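Long-range contacts in glycosaminoglycan xylosylkinase (PDB 5XOM), which probably acts as a Fam20-family sugar kinase that phosphorylates xylose in the linkage between glycosaminoglycan chains and their core proteins: residues E182-Y187 with S202-E207; P112-R117 with E197-S202; G155-L160 with D350-I355. All coordinates share one frame; numbering follows the deposited sequence.

Contact 1: E182-Y187 with S202-E207; sequences ENLCFY and SNVTME. With NAG (2-acetamido-2-deoxy-beta-D-glucopyranose), chain C.
A two-residue beta hairpin with a type II' turn, running from Ser202 to Thr205, meets the start of strand 184-186 through Asn203 and Asn183, and so illustrates how a side chain and a backbone N-H can together hold a turn where two sheets adjoin. The hairpin leads from strand 199-200 of a small three-stranded sheet into strand 205-212 of the larger five-stranded one. Its corner residue, Asn203, opens an Asn-Val-Thr glycosylation sequon, and its ND2 is bonded to C1 of an N-acetylglucosamine at 1.5 Å. While the side chain of Asn203 carries the sugar, its backbone is held twice, by Asn183 and Leu184. Asn183 OD1 accepts from Asn203 N at 2.9 Å, with the donor tilted 32° from the plane of the amide carbonyl. Beside it, Leu184 N donates to Asn203 O at 2.9 Å in a nearly straight bond (178°) that arrives almost along the C=O axis. Asn183 has CG anti to its own carbonyl carbon (chi1 -62°), which puts CG toward the turn, and OD1 then completes the reach. An alanine here would remove the carboxamide and would probably leave Asn203 N without this acceptor, with the bond from Leu184 N to Asn203 O the one remaining of the pair. Apolar contact continues beyond these bonds. Leu184 CB lies 4.4 Å from Val204 CG1, a loose touch. Further along, the side chains of Phe186 and Met206 cross at about a right angle in a buried Met-aromatic contact, with Phe176 beside the ring and Phe110 and Pro112 beside the methionine. The sulfur sits at the ring edge, 5.0 Å from the ring centroid, and a bend at chi3 turns the methyl back, so that Met206 CE approaches Phe186 CE1 to 3.6 Å.

Contact 2: P112-R117 with E197-S202; sequences PKRYSR and EPACAS
Lys113 O is gripped by two waters, each of which carries it across to Cys200, a clear example of how solvent can complete a strand edge. The first donates to Lys113 O and also to Cys200 O, at 2.8 and 2.7 Å. The second donates a longer bond to the same Lys113 O and accepts from Cys200 N at 3.1 Å. Strand 199-200 lies at one margin of the three-stranded sheet within this chain: its Ala199 pairs with Phe186 of strand 184-186, whereas the N-H and C=O of Cys200 are met by these two waters. Next to these waters lies a small apolar patch. Ala199 CB packs against Pro112 CG at 3.7 Å and also touches Arg114 CD. The Arg114 chain bends at chi2 and chi3 (-68° and -46°), folding CD and then NE back over the alanine, whose CB sits over one face of the guanidinium. At the rim of that group and in its plane, a further water accepts from Arg114 NH2 at 2.9 Å and donates to Pro198 O at the same length; another links Arg114 NH1 weakly to Glu197 O. Tyr129 makes a cation-pi contact with Arg114, and its hydroxyl is hydrogen-bonded to Glu197 OE2, which stands 5.5 Å from Arg114 NH2. No direct hydrogen bond joins the two segments: their polar groups are bridged by water, the methyl of Ala199 supplies the dry contact, and the arginine's charge is probably eased by the carbonyl oxygens of Glu197 and Pro198 (Arg114 NH2 lies 3.6 Å from Glu197 O), an aromatic ring and a carboxylate near but not in contact.

Contact 3: G155-L160 with D350-I355; sequences GRYINL and DPIYPI
Hydrogen bonds come first where Asp350 meets Gly155, since one carboxylate serves two backbone N-H groups, one on each segment. Asp350 OD1 accepts from Gly155 N at 2.8 Å, nearly straight (169°) and through its syn lone pair. Its partner OD2 is met on the anti side, somewhat out of the carboxylate plane, by Ile352 N at 2.9 Å, which makes an Asx turn. A type I beta turn from Asp350 to Tyr353, closed by Tyr353 N and Asp350 O, contains it. With an N-H on each oxygen, the carboxylate is fixed in its rotation and ties the turn to the strand.

Close packing is the second kind. Gly155 presents its bare CA to the turn: a beta carbon there would clash with Asp350 OD2 and with Ile352 CG1. Pro351 CG lies against Gly155 O at 3.7 Å, while Phe45 of the second subunit packs on the same proline.

The third is a CH-pi contact. Ile352 CG2 stands over one face of the Tyr157 ring, offset toward CE2, 3.9 Å from its centroid and 20° off the normal. With chi1 at 72° this methyl is anti to the carbonyl carbon, beside the backbone N, and it also comes within 3.5 Å of Arg156 N. Helix 132-144 borders Ile352 as well, through His132 and Ile136.

Strand 153-159 is an outermost strand of the five-stranded antiparallel sheet within this chain, a sheet consistent with the N-terminal lobe of a protein-kinase-like fold. At its margin sits an Asx turn from the loop before helix 358-382.

From the N terminus, residues 112-117 come first and meet 197-202, so contact 2 closes a loop of about eighty residues. Residues 155-160 follow inside that loop and meet 350-355 much later in the chain, so contact 3 crosses contact 2 and closes a much longer one. Contact 1 closes a short loop that lies within the span of contact 3 and crosses contact 2, sharing Ser202 with it. Contacts 1 and 2 are also joined by the Cys185-Cys200 disulfide and the Arg117-Glu207 salt bridge, and Arg117 reaches Pro354 of contact 3. Together they tie the small three-stranded sheet, the five-stranded sheet and the loop preceding helix 358-382.

Contact 1: E182-Y187 with S202-E207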
loop_
_atom_site.group_PDB
_atom_site.type_symbol
_atom_site.label_atom_id
_atom_site.label_comp_id
_atom_site.label_asym_id
_atom_site.label_seq_id
_atom_site.Cartn_x
_atom_site.Cartn_y
_atom_site.Cartn_z
ATOM N N GLU A 182 43.539 17.979 0.334
ATOM C CA GLU A 182 42.633 19.131 0.360
ATOM C C GLU A 182 41.177 18.740 0.111
ATOM O O GLU A 182 40.362 19.568 -0.298
ATOM C CB GLU A 182 43.085 20.198 -0.644
ATOM C CG GLU A 182 44.534 20.621 -0.458
ATOM C CD GLU A 182 44.838 21.934 -1.148
ATOM O OE1 GLU A 182 45.648 21.952 -2.091
ATOM O OE2 GLU A 182 44.274 22.960 -0.741
ATOM N N ASN A 183 40.808 17.499 0.430
ATOM C CA ASN A 183 39.398 17.151 0.552
ATOM C C ASN A 183 38.813 17.760 1.819
ATOM O O ASN A 183 39.491 17.886 2.842
ATOM C CB ASN A 183 39.210 15.634 0.596
ATOM C CG ASN A 183 39.688 14.941 -0.661
ATOM O OD1 ASN A 183 39.271 15.280 -1.770
ATOM N ND2 ASN A 183 40.583 13.975 -0.497
ATOM N N LEU A 184 37.537 18.122 1.753
ATOM C CA LEU A 184 36.855 18.650 2.924
ATOM C C LEU A 184 36.344 17.488 3.760
ATOM O O LEU A 184 35.714 16.563 3.231
ATOM C CB LEU A 184 35.710 19.577 2.508
ATOM C CG LEU A 184 34.839 20.167 3.614
ATOM C CD1 LEU A 184 35.681 20.973 4.596
ATOM C CD2 LEU A 184 33.773 21.053 2.984
ATOM N N CYS A 185 36.628 17.525 5.060
ATOM C CA CYS A 185 36.317 16.437 5.979
ATOM C C CYS A 185 35.708 17.010 7.251
ATOM O O CYS A 185 35.745 18.218 7.487
ATOM C CB CYS A 185 37.565 15.622 6.337
ATOM S SG CYS A 185 38.720 15.263 4.984
ATOM N N PHE A 186 35.147 16.129 8.079
ATOM C CA PHE A 186 34.820 16.507 9.448
ATOM C C PHE A 186 35.020 15.296 10.352
ATOM O O PHE A 186 34.944 14.152 9.901
ATOM C CB PHE A 186 33.396 17.087 9.584
ATOM C CG PHE A 186 32.281 16.073 9.474
ATOM C CD1 PHE A 186 31.733 15.738 8.240
ATOM C CD2 PHE A 186 31.744 15.500 10.618
ATOM C CE1 PHE A 186 30.691 14.819 8.148
ATOM C CE2 PHE A 186 30.703 14.583 10.538
ATOM C CZ PHE A 186 30.177 14.242 9.300
ATOM N N TYR A 187 35.320 15.558 11.631
ATOM C CA TYR A 187 35.621 14.485 12.573
ATOM C C TYR A 187 34.702 14.399 13.789
ATOM O O TYR A 187 34.860 13.465 14.580
ATOM C CB TYR A 187 37.078 14.580 13.049
ATOM C CG TYR A 187 37.449 15.843 13.788
ATOM C CD1 TYR A 187 37.216 15.967 15.154
ATOM C CD2 TYR A 187 38.076 16.897 13.131
ATOM C CE1 TYR A 187 37.572 17.116 15.839
ATOM C CE2 TYR A 187 38.435 18.049 13.806
ATOM C CZ TYR A 187 38.182 18.154 15.161
ATOM O OH TYR A 187 38.536 19.302 15.838
ATOM N N SER A 202 34.974 13.408 -1.354
ATOM C CA SER A 202 35.726 13.539 -2.610
ATOM C C SER A 202 35.601 14.996 -3.053
ATOM O O SER A 202 34.539 15.415 -3.522
ATOM C CB SER A 202 35.192 12.585 -3.673
ATOM O OG SER A 202 35.044 11.279 -3.148
ATOM N N ASN A 203 36.684 15.773 -2.868
ATOM C CA ASN A 203 36.726 17.239 -2.946
ATOM C C ASN A 203 35.704 17.738 -1.917
ATOM O O ASN A 203 36.036 17.817 -0.729
ATOM C CB ASN A 203 36.584 17.850 -4.385
ATOM C CG ASN A 203 36.783 19.428 -4.380
ATOM O OD1 ASN A 203 36.713 19.993 -3.296
ATOM N ND2 ASN A 203 37.026 20.140 -5.546
ATOM N N VAL A 204 34.469 18.053 -2.305
ATOM C CA VAL A 204 33.461 18.454 -1.326
ATOM C C VAL A 204 32.229 17.562 -1.329
ATOM O O VAL A 204 31.283 17.838 -0.582
ATOM C CB VAL A 204 33.043 19.931 -1.500
ATOM C CG1 VAL A 204 34.246 20.854 -1.392
ATOM C CG2 VAL A 204 32.347 20.134 -2.827
ATOM N N THR A 205 32.199 16.504 -2.131
ATOM C CA THR A 205 31.016 15.650 -2.255
ATOM C C THR A 205 31.185 14.430 -1.358
ATOM O O THR A 205 32.068 13.597 -1.593
ATOM C CB THR A 205 30.798 15.236 -3.709
ATOM O OG1 THR A 205 30.673 16.424 -4.509
ATOM C CG2 THR A 205 29.534 14.389 -3.860
ATOM N N MET A 206 30.343 14.315 -0.333
ATOM C CA MET A 206 30.469 13.224 0.625
ATOM C C MET A 206 29.309 12.250 0.476
ATOM O O MET A 206 28.138 12.631 0.600
ATOM C CB MET A 206 30.563 13.755 2.055
ATOM C CG MET A 206 30.633 12.664 3.111
ATOM S SD MET A 206 30.545 13.328 4.775
ATOM C CE MET A 206 32.258 13.502 5.155
ATOM N N GLU A 207 29.653 10.994 0.212
ATOM C CA GLU A 207 28.694 9.905 0.141
ATOM C C GLU A 207 28.325 9.444 1.546
ATOM O O GLU A 207 29.184 9.351 2.430
ATOM C CB GLU A 207 29.305 8.751 -0.663
ATOM C CG GLU A 207 28.447 7.507 -0.802
ATOM C CD GLU A 207 29.192 6.350 -1.468
ATOM O OE1 GLU A 207 28.922 5.183 -1.115
ATOM O OE2 GLU A 207 30.058 6.604 -2.330
HETATM C C1 NAG C . 37.365 20.008 -6.956
HETATM C C2 NAG C . 37.643 21.430 -7.647
HETATM C C3 NAG C . 39.070 21.564 -8.207
HETATM C C4 NAG C . 40.128 21.040 -7.259
HETATM C C5 NAG C . 39.826 19.589 -6.986
HETATM C C6 NAG C . 40.818 18.962 -6.037
HETATM C C7 NAG C . 35.414 22.044 -8.596
HETATM C C8 NAG C . 34.684 22.337 -9.877
HETATM N N2 NAG C . 36.706 21.722 -8.726
HETATM O O3 NAG C . 39.341 22.930 -8.509
HETATM O O4 NAG C . 41.399 21.111 -7.898
HETATM O O5 NAG C . 38.560 19.506 -6.337
HETATM O O6 NAG C . 40.883 17.554 -6.219
HETATM O O7 NAG C . 34.851 22.069 -7.512
#

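Contact 2: P112-R117 with E197-S202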
loop_
_atom_site.group_PDB
_atom_site.type_symbol
_atom_site.label_atom_id
_atom_site.label_comp_id
_atom_site.label_asym_id
_atom_site.label_seq_id
_atom_site.Cartn_x
_atom_site.Cartn_y
_atom_site.Cartn_z
ATOM N N PRO A 112 28.374 8.941 7.265
ATOM C CA PRO A 112 29.260 9.094 6.108
ATOM C C PRO A 112 29.956 7.791 5.738
ATOM O O PRO A 112 30.155 6.903 6.569
ATOM C CB PRO A 112 30.272 10.155 6.571
ATOM C CG PRO A 112 30.263 10.058 8.051
ATOM C CD PRO A 112 28.874 9.655 8.455
ATOM N N LYS A 113 30.325 7.691 4.465
ATOM C CA LYS A 113 31.207 6.625 4.005
ATOM C C LYS A 113 32.549 6.665 4.729
ATOM O O LYS A 113 33.157 7.731 4.886
ATOM C CB LYS A 113 31.413 6.758 2.498
ATOM C CG LYS A 113 32.482 5.854 1.927
ATOM C CD LYS A 113 32.693 6.126 0.449
ATOM C CE LYS A 113 34.103 5.754 0.037
ATOM N NZ LYS A 113 34.166 4.591 -0.859
ATOM N N ARG A 114 33.012 5.490 5.175
ATOM C CA ARG A 114 34.287 5.363 5.871
ATOM C C ARG A 114 35.222 4.333 5.255
ATOM O O ARG A 114 36.403 4.313 5.613
ATOM C CB ARG A 114 34.061 4.989 7.345
ATOM C CG ARG A 114 32.997 5.818 8.031
ATOM C CD ARG A 114 33.429 7.252 8.192
ATOM N NE ARG A 114 34.791 7.342 8.692
ATOM C CZ ARG A 114 35.098 7.494 9.977
ATOM N NH1 ARG A 114 34.139 7.565 10.889
ATOM N NH2 ARG A 114 36.360 7.570 10.355
ATOM N N TYR A 115 34.733 3.469 4.370
ATOM C CA TYR A 115 35.521 2.386 3.802
ATOM C C TYR A 115 35.180 2.244 2.329
ATOM O O TYR A 115 34.115 2.675 1.875
ATOM C CB TYR A 115 35.239 1.034 4.476
ATOM C CG TYR A 115 35.551 0.913 5.950
ATOM C CD1 TYR A 115 36.861 0.868 6.408
ATOM C CD2 TYR A 115 34.533 0.823 6.880
ATOM C CE1 TYR A 115 37.141 0.737 7.758
ATOM C CE2 TYR A 115 34.803 0.695 8.229
ATOM C CZ TYR A 115 36.107 0.654 8.662
ATOM O OH TYR A 115 36.378 0.528 10.007
ATOM N N SER A 116 36.086 1.608 1.591
ATOM C CA SER A 116 35.746 1.125 0.264
ATOM C C SER A 116 34.728 -0.011 0.360
ATOM O O SER A 116 34.614 -0.694 1.386
ATOM C CB SER A 116 36.986 0.614 -0.466
ATOM O OG SER A 116 37.980 1.612 -0.539
ATOM N N ARG A 117 34.025 -0.251 -0.754
ATOM C CA ARG A 117 33.037 -1.327 -0.776
ATOM C C ARG A 117 33.672 -2.685 -0.562
ATOM O O ARG A 117 33.028 -3.588 -0.017
ATOM C CB ARG A 117 32.298 -1.363 -2.112
ATOM C CG ARG A 117 31.380 -0.191 -2.331
ATOM C CD ARG A 117 30.096 -0.288 -1.471
ATOM N NE ARG A 117 29.108 0.630 -2.002
ATOM C CZ ARG A 117 29.120 1.926 -1.740
ATOM N NH1 ARG A 117 30.029 2.461 -0.933
ATOM N NH2 ARG A 117 28.198 2.708 -2.284
ATOM N N GLU A 197 41.019 10.900 12.751
ATOM C CA GLU A 197 40.095 9.924 12.168
ATOM C C GLU A 197 38.881 10.634 11.582
ATOM O O GLU A 197 37.753 10.464 12.057
ATOM C CB GLU A 197 39.676 8.899 13.218
ATOM C CG GLU A 197 40.831 8.041 13.734
ATOM C CD GLU A 197 40.401 7.100 14.842
ATOM O OE1 GLU A 197 40.760 7.355 16.010
ATOM O OE2 GLU A 197 39.689 6.119 14.549
ATOM N N PRO A 198 39.075 11.450 10.550
ATOM C CA PRO A 198 37.945 12.162 9.956
ATOM C C PRO A 198 37.227 11.310 8.919
ATOM O O PRO A 198 37.774 10.351 8.371
ATOM C CB PRO A 198 38.617 13.369 9.293
ATOM C CG PRO A 198 39.943 12.816 8.840
ATOM C CD PRO A 198 40.341 11.769 9.858
ATOM N N ALA A 199 35.979 11.690 8.661
ATOM C CA ALA A 199 35.267 11.253 7.468
ATOM C C ALA A 199 35.502 12.296 6.388
ATOM O O ALA A 199 35.264 13.487 6.612
ATOM C CB ALA A 199 33.769 11.102 7.738
ATOM N N CYS A 200 35.982 11.857 5.230
ATOM C CA CYS A 200 36.413 12.763 4.178
ATOM C C CYS A 200 35.571 12.586 2.922
ATOM O O CYS A 200 35.206 11.463 2.555
ATOM C CB CYS A 200 37.884 12.546 3.854
ATOM S SG CYS A 200 38.981 13.229 5.116
ATOM N N ALA A 201 35.255 13.711 2.284
ATOM C CA ALA A 201 34.563 13.749 1.008
ATOM C C ALA A 201 35.535 13.512 -0.147
ATOM O O ALA A 201 36.747 13.399 0.041
ATOM C CB ALA A 201 33.861 15.095 0.827
ATOM N N SER A 202 34.974 13.408 -1.354
ATOM C CA SER A 202 35.726 13.539 -2.610
ATOM C C SER A 202 35.601 14.996 -3.053
ATOM O O SER A 202 34.539 15.415 -3.522
ATOM C CB SER A 202 35.192 12.585 -3.673
ATOM O OG SER A 202 35.044 11.279 -3.148
HETATM O O HOH W 1 32.982 10.095 3.398
HETATM O O HOH W 2 36.203 8.752 4.878
HETATM O O HOH W 3 35.731 8.307 13.720
HETATM O O HOH W 4 39.006 7.801 9.113
#

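Contact 3: G155-L160 with D350-I355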
loop_
_atom_site.group_PDB
_atom_site.type_symbol
_atom_site.label_atom_id
_atom_site.label_comp_id
_atom_site.label_asym_id
_atom_site.label_seq_id
_atom_site.Cartn_x
_atom_site.Cartn_y
_atom_site.Cartn_z
ATOM N N GLY A 155 20.709 6.242 0.379
ATOM C CA GLY A 155 22.016 6.768 0.065
ATOM C C GLY A 155 21.914 8.140 -0.572
ATOM O O GLY A 155 20.924 8.484 -1.217
ATOM N N ARG A 156 22.945 8.954 -0.356
ATOM C CA ARG A 156 22.908 10.284 -0.939
ATOM C C ARG A 156 24.304 10.876 -1.021
ATOM O O ARG A 156 25.122 10.668 -0.123
ATOM C CB ARG A 156 22.014 11.193 -0.105
ATOM C CG ARG A 156 21.908 12.587 -0.642
ATOM C CD ARG A 156 20.724 13.282 0.008
ATOM N NE ARG A 156 20.789 14.728 -0.125
ATOM C CZ ARG A 156 19.838 15.550 0.296
ATOM N NH1 ARG A 156 18.722 15.097 0.880
ATOM N NH2 ARG A 156 19.973 16.863 0.128
ATOM N N TYR A 157 24.558 11.628 -2.092
ATOM C CA TYR A 157 25.788 12.397 -2.247
ATOM C C TYR A 157 25.543 13.817 -1.756
ATOM O O TYR A 157 24.727 14.542 -2.331
ATOM C CB TYR A 157 26.252 12.410 -3.703
ATOM C CG TYR A 157 26.585 11.044 -4.267
ATOM C CD1 TYR A 157 27.787 10.418 -3.958
ATOM C CD2 TYR A 157 25.709 10.396 -5.132
ATOM C CE1 TYR A 157 28.104 9.173 -4.478
ATOM C CE2 TYR A 157 26.020 9.150 -5.663
ATOM C CZ TYR A 157 27.217 8.546 -5.330
ATOM O OH TYR A 157 27.528 7.313 -5.855
ATOM N N ILE A 158 26.232 14.201 -0.685
ATOM C CA ILE A 158 26.035 15.486 -0.020
ATOM C C ILE A 158 27.144 16.437 -0.439
ATOM O O ILE A 158 28.329 16.126 -0.267
ATOM C CB ILE A 158 26.030 15.330 1.509
ATOM C CG1 ILE A 158 24.955 14.333 1.964
ATOM C CG2 ILE A 158 25.827 16.685 2.159
ATOM C CD1 ILE A 158 23.538 14.847 1.832
ATOM N N ASN A 159 26.775 17.602 -0.969
ATOM C CA ASN A 159 27.749 18.672 -1.183
ATOM C C ASN A 159 27.954 19.384 0.150
ATOM O O ASN A 159 27.130 20.203 0.559
ATOM C CB ASN A 159 27.269 19.646 -2.252
ATOM C CG ASN A 159 28.274 20.761 -2.519
ATOM O OD1 ASN A 159 28.897 21.299 -1.604
ATOM N ND2 ASN A 159 28.425 21.116 -3.781
ATOM N N LEU A 160 29.064 19.089 0.830
ATOM C CA LEU A 160 29.271 19.653 2.160
ATOM C C LEU A 160 29.366 21.173 2.112
ATOM O O LEU A 160 28.855 21.858 3.003
ATOM C CB LEU A 160 30.531 19.071 2.802
ATOM C CG LEU A 160 30.549 17.583 3.146
ATOM C CD1 LEU A 160 31.936 17.197 3.635
ATOM C CD2 LEU A 160 29.482 17.260 4.196
ATOM N N ASP A 350 18.783 2.494 -5.318
ATOM C CA ASP A 350 19.286 3.531 -4.426
ATOM C C ASP A 350 20.330 4.385 -5.147
ATOM O O ASP A 350 21.057 3.878 -6.003
ATOM C CB ASP A 350 19.874 2.894 -3.162
ATOM C CG ASP A 350 20.437 3.917 -2.191
ATOM O OD1 ASP A 350 19.737 4.194 -1.191
ATOM O OD2 ASP A 350 21.546 4.451 -2.413
ATOM N N PRO A 351 20.381 5.692 -4.862
ATOM C CA PRO A 351 21.269 6.580 -5.634
ATOM C C PRO A 351 22.755 6.245 -5.553
ATOM O O PRO A 351 23.492 6.617 -6.470
ATOM C CB PRO A 351 20.978 7.966 -5.039
ATOM C CG PRO A 351 19.559 7.878 -4.579
ATOM C CD PRO A 351 19.402 6.457 -4.064
ATOM N N ILE A 352 23.238 5.567 -4.519
ATOM C CA ILE A 352 24.676 5.334 -4.434
ATOM C C ILE A 352 25.029 3.884 -4.771
ATOM O O ILE A 352 26.142 3.439 -4.504
ATOM C CB ILE A 352 25.244 5.758 -3.069
ATOM C CG1 ILE A 352 24.812 4.797 -1.963
ATOM C CG2 ILE A 352 24.814 7.200 -2.739
ATOM C CD1 ILE A 352 25.465 5.092 -0.620
ATOM N N TYR A 353 24.099 3.155 -5.383
ATOM C CA TYR A 353 24.331 1.791 -5.876
ATOM C C TYR A 353 25.534 1.715 -6.819
ATOM O O TYR A 353 25.743 2.635 -7.619
ATOM C CB TYR A 353 23.064 1.300 -6.590
ATOM C CG TYR A 353 23.151 -0.090 -7.166
ATOM C CD1 TYR A 353 22.839 -1.199 -6.394
ATOM C CD2 TYR A 353 23.527 -0.294 -8.495
ATOM C CE1 TYR A 353 22.905 -2.480 -6.919
ATOM C CE2 TYR A 353 23.602 -1.570 -9.028
ATOM C CZ TYR A 353 23.290 -2.658 -8.235
ATOM O OH TYR A 353 23.361 -3.931 -8.754
ATOM N N PRO A 354 26.309 0.607 -6.788
ATOM C CA PRO A 354 26.223 -0.629 -5.974
ATOM C C PRO A 354 26.359 -0.423 -4.467
ATOM O O PRO A 354 27.196 0.361 -4.009
ATOM C CB PRO A 354 27.389 -1.495 -6.489
ATOM C CG PRO A 354 27.966 -0.803 -7.655
ATOM C CD PRO A 354 27.405 0.574 -7.770
ATOM N N ILE A 355 25.537 -1.143 -3.710
ATOM C CA ILE A 355 25.524 -1.044 -2.254
ATOM C C ILE A 355 26.411 -2.110 -1.621
ATOM O O ILE A 355 27.140 -1.831 -0.665
ATOM C CB ILE A 355 24.073 -1.153 -1.742
ATOM C CG1 ILE A 355 23.189 -0.070 -2.376
ATOM C CG2 ILE A 355 24.031 -1.082 -0.224
ATOM C CD1 ILE A 355 23.690 1.337 -2.183
#